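Local coordinates for protein dehydrogenase (Chromobacterium violaceum, PDB 3Q2I) that probably oxidises the 3-hydroxyl of UDP-N-acetylglucosaminuronic acid with NAD, an early step on the route to 2,3-diacetamido-2,3-dideoxy-mannuronic acid, at residues F153-V161 / K231-S239. Numbering follows the deposited sequence. Where two conformers were deposited one is given.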
loop_
_atom_site.group_PDB
_atom_site.type_symbol
_atom_site.label_atom_id
_atom_site.label_comp_id
_atom_site.label_asym_id
_atom_site.label_seq_id
_atom_site.Cartn_x
_atom_site.Cartn_y
_atom_site.Cartn_z
ATOM N N PHE A 153 -2.151 27.577 28.284
ATOM C CA PHE A 153 -2.343 26.135 28.456
ATOM C C PHE A 153 -1.016 25.392 28.654
ATOM O O PHE A 153 -0.991 24.213 29.029
ATOM C CB PHE A 153 -3.050 25.521 27.228
ATOM C CG PHE A 153 -4.481 25.962 27.061
ATOM C CD1 PHE A 153 -5.524 25.214 27.602
ATOM C CD2 PHE A 153 -4.798 27.063 26.285
ATOM C CE1 PHE A 153 -6.844 25.574 27.400
ATOM C CE2 PHE A 153 -6.102 27.442 26.101
ATOM C CZ PHE A 153 -7.144 26.707 26.655
ATOM N N GLY A 154 0.107 26.043 28.365
ATOM C CA GLY A 154 1.353 25.323 28.157
ATOM C C GLY A 154 1.115 24.344 26.997
ATOM O O GLY A 154 0.415 24.666 26.057
ATOM N N ARG A 155 1.739 23.180 27.064
ATOM C CA ARG A 155 1.656 22.201 25.968
ATOM C C ARG A 155 0.206 21.733 25.823
ATOM O O ARG A 155 -0.392 21.324 26.802
ATOM C CB ARG A 155 2.580 21.017 26.282
ATOM C CG ARG A 155 2.523 19.942 25.183
ATOM C CD ARG A 155 3.593 18.865 25.263
ATOM N NE ARG A 155 3.746 18.253 23.936
ATOM C CZ ARG A 155 4.650 17.330 23.626
ATOM N NH1 ARG A 155 4.690 16.832 22.398
ATOM N NH2 ARG A 155 5.513 16.910 24.543
ATOM N N ILE A 156 -0.352 21.754 24.609
ATOM C CA ILE A 156 -1.693 21.224 24.376
ATOM C C ILE A 156 -1.642 19.712 24.163
ATOM O O ILE A 156 -0.762 19.215 23.445
ATOM C CB ILE A 156 -2.345 21.843 23.109
ATOM C CG1 ILE A 156 -2.236 23.372 23.145
ATOM C CG2 ILE A 156 -3.743 21.325 22.859
ATOM C CD1 ILE A 156 -2.993 23.942 24.251
ATOM N N TYR A 157 -2.603 19.034 24.784
ATOM C CA TYR A 157 -2.638 17.581 24.753
ATOM C C TYR A 157 -3.825 17.033 23.981
ATOM O O TYR A 157 -3.665 16.087 23.216
ATOM C CB TYR A 157 -2.733 16.971 26.161
ATOM C CG TYR A 157 -1.542 17.362 27.029
ATOM C CD1 TYR A 157 -0.237 17.334 26.532
ATOM C CD2 TYR A 157 -1.731 17.680 28.366
ATOM C CE1 TYR A 157 0.866 17.584 27.356
ATOM C CE2 TYR A 157 -0.644 17.941 29.171
ATOM C CZ TYR A 157 0.624 17.923 28.653
ATOM O OH TYR A 157 1.703 18.156 29.468
ATOM N N MET A 158 -5.022 17.588 24.185
ATOM C CA MET A 158 -6.260 16.991 23.752
ATOM C C MET A 158 -7.294 18.044 23.403
ATOM O O MET A 158 -7.511 19.011 24.128
ATOM C CB MET A 158 -6.773 16.029 24.837
ATOM C CG MET A 158 -8.168 15.412 24.635
ATOM S SD MET A 158 -8.383 14.540 23.050
ATOM C CE MET A 158 -6.989 13.411 23.095
ATOM N N VAL A 159 -7.933 17.873 22.254
ATOM C CA VAL A 159 -8.929 18.805 21.725
ATOM C C VAL A 159 -10.148 18.015 21.237
ATOM O O VAL A 159 -9.994 16.955 20.592
ATOM C CB VAL A 159 -8.343 19.657 20.555
ATOM C CG1 VAL A 159 -9.397 20.648 20.040
ATOM C CG2 VAL A 159 -7.129 20.441 20.999
ATOM N N ASN A 160 -11.372 18.458 21.580
ATOM C CA ASN A 160 -12.582 17.872 21.012
ATOM C C ASN A 160 -13.511 18.952 20.540
ATOM O O ASN A 160 -13.795 19.879 21.303
ATOM C CB ASN A 160 -13.270 16.950 22.031
ATOM C CG ASN A 160 -14.580 16.413 21.545
ATOM O OD1 ASN A 160 -15.605 16.619 22.180
ATOM N ND2 ASN A 160 -14.575 15.687 20.436
ATOM N N VAL A 161 -13.916 18.897 19.286
ATOM C CA VAL A 161 -14.930 19.818 18.740
ATOM C C VAL A 161 -16.192 19.005 18.389
ATOM O O VAL A 161 -16.108 18.006 17.662
ATOM C CB VAL A 161 -14.403 20.523 17.491
ATOM C CG1 VAL A 161 -15.477 21.392 16.822
ATOM C CG2 VAL A 161 -13.197 21.370 17.857
ATOM N N LYS A 231 -4.105 14.960 14.349
ATOM C CA LYS A 231 -2.805 15.000 14.995
ATOM C C LYS A 231 -2.134 16.307 14.666
ATOM O O LYS A 231 -1.977 16.610 13.478
ATOM C CB LYS A 231 -1.894 13.810 14.637
ATOM C CG LYS A 231 -0.498 13.977 15.280
ATOM C CD LYS A 231 0.407 12.839 14.876
ATOM C CE LYS A 231 1.823 13.117 15.406
ATOM N NZ LYS A 231 2.822 12.175 14.841
ATOM N N TRP A 232 -1.760 17.098 15.680
ATOM C CA TRP A 232 -1.057 18.370 15.460
ATOM C C TRP A 232 0.443 18.135 15.458
ATOM O O TRP A 232 0.950 17.149 16.034
ATOM C CB TRP A 232 -1.484 19.371 16.577
ATOM C CG TRP A 232 -2.748 20.073 16.281
ATOM C CD1 TRP A 232 -2.873 21.281 15.643
ATOM C CD2 TRP A 232 -4.093 19.671 16.619
ATOM N NE1 TRP A 232 -4.186 21.627 15.538
ATOM C CE2 TRP A 232 -4.966 20.662 16.110
ATOM C CE3 TRP A 232 -4.647 18.573 17.283
ATOM C CZ2 TRP A 232 -6.337 20.611 16.285
ATOM C CZ3 TRP A 232 -6.000 18.529 17.456
ATOM C CH2 TRP A 232 -6.845 19.527 16.940
ATOM N N ARG A 233 1.185 19.020 14.751
ATOM C CA ARG A 233 2.637 18.919 14.699
ATOM C C ARG A 233 3.256 19.043 16.090
ATOM O O ARG A 233 4.331 18.503 16.321
ATOM C CB ARG A 233 3.224 20.001 13.800
ATOM C CG ARG A 233 2.712 19.949 12.369
ATOM C CD ARG A 233 3.664 20.760 11.474
ATOM N NE ARG A 233 3.075 20.843 10.137
ATOM C CZ ARG A 233 3.171 19.826 9.286
ATOM N NH1 ARG A 233 2.645 19.938 8.057
ATOM N NH2 ARG A 233 3.765 18.702 9.685
ATOM N N SER A 234 2.548 19.681 17.021
ATOM C CA SER A 234 3.015 19.729 18.423
ATOM C C SER A 234 2.888 18.399 19.169
ATOM O O SER A 234 3.422 18.274 20.289
ATOM C CB SER A 234 2.187 20.744 19.194
ATOM O OG SER A 234 0.844 20.280 19.322
ATOM N N GLY A 235 2.188 17.423 18.587
ATOM C CA GLY A 235 1.922 16.127 19.238
ATOM C C GLY A 235 0.495 16.102 19.762
ATOM O O GLY A 235 0.004 15.009 20.098
ATOM N N ALA A 236 -0.135 17.261 19.904
ATOM C CA ALA A 236 -1.539 17.283 20.446
ATOM C C ALA A 236 -2.443 16.397 19.591
ATOM O O ALA A 236 -2.241 16.339 18.350
ATOM C CB ALA A 236 -2.091 18.691 20.488
ATOM N N LEU A 237 -3.426 15.737 20.211
ATOM C CA LEU A 237 -4.381 14.915 19.459
ATOM C C LEU A 237 -5.786 15.392 19.696
ATOM O O LEU A 237 -6.079 16.073 20.687
ATOM C CB LEU A 237 -4.310 13.454 19.891
ATOM C CG LEU A 237 -2.906 12.873 19.745
ATOM C CD1 LEU A 237 -2.934 11.443 20.268
ATOM C CD2 LEU A 237 -2.532 12.835 18.253
ATOM N N GLY A 238 -6.703 15.048 18.803
ATOM C CA GLY A 238 -8.078 15.448 19.050
ATOM C C GLY A 238 -9.033 14.862 18.040
ATOM O O GLY A 238 -8.628 14.163 17.110
ATOM N N SER A 239 -10.313 15.178 18.199
ATOM C CA SER A 239 -11.325 14.774 17.217
ATOM C C SER A 239 -12.328 15.896 16.989
ATOM O O SER A 239 -12.544 16.733 17.881
ATOM C CB SER A 239 -12.095 13.562 17.749
ATOM O OG SER A 239 -12.719 13.818 18.993
#
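Leu237 O takes two donors from strand 156-161, the stronger being Val159 N at 3.0 Å. The second is a CA-H...O contact from Met158, whose CA lies 3.2 Å from Leu237 O. That carbonyl sits in the parallel pairing at the middle of the mixed sheet in the C-terminal alpha/beta domain, where strands 156-164 and 237-243 run side by side, their short segments only 6° apart in direction. Strand 156-164 accepts at Tyr157 O, which receives a nearly straight bond from Leu237 N, and donates from Val159 N and, farther along, from Val161 N, which reaches Ser239 O at 2.9 Å.

Along its other edge, against strand 252-259, the backbone takes a classic beta bulge, Tyr157 and Met158 both pairing with Leu258. The two faces of the sheet meet different neighbours. Met158, Leu237, Asn160 and Ser239 turn to the side where a second subunit packs, and Ser239 OG is hydrogen-bonded to OD1 of Asn241 of that second subunit; the Met158 chain, bent at chi2 and chi3, folds SD and CE back over Leu237 O. On the opposite face Val159 crosses Trp232 at about a right angle, CB 3.9 Å from CH2, with Ile203 of helix 193-203 touching both.

Before the ladder starts, the chain turns from Trp232 to Gly235 in a type I turn, and Ser234 OG accepts from Ala236 N in an ST turn. Arg155 stretches its extended side chain to this hairpin, where NH1 donates to Ser234 O at 2.9 Å, 16° out of the guanidinium plane.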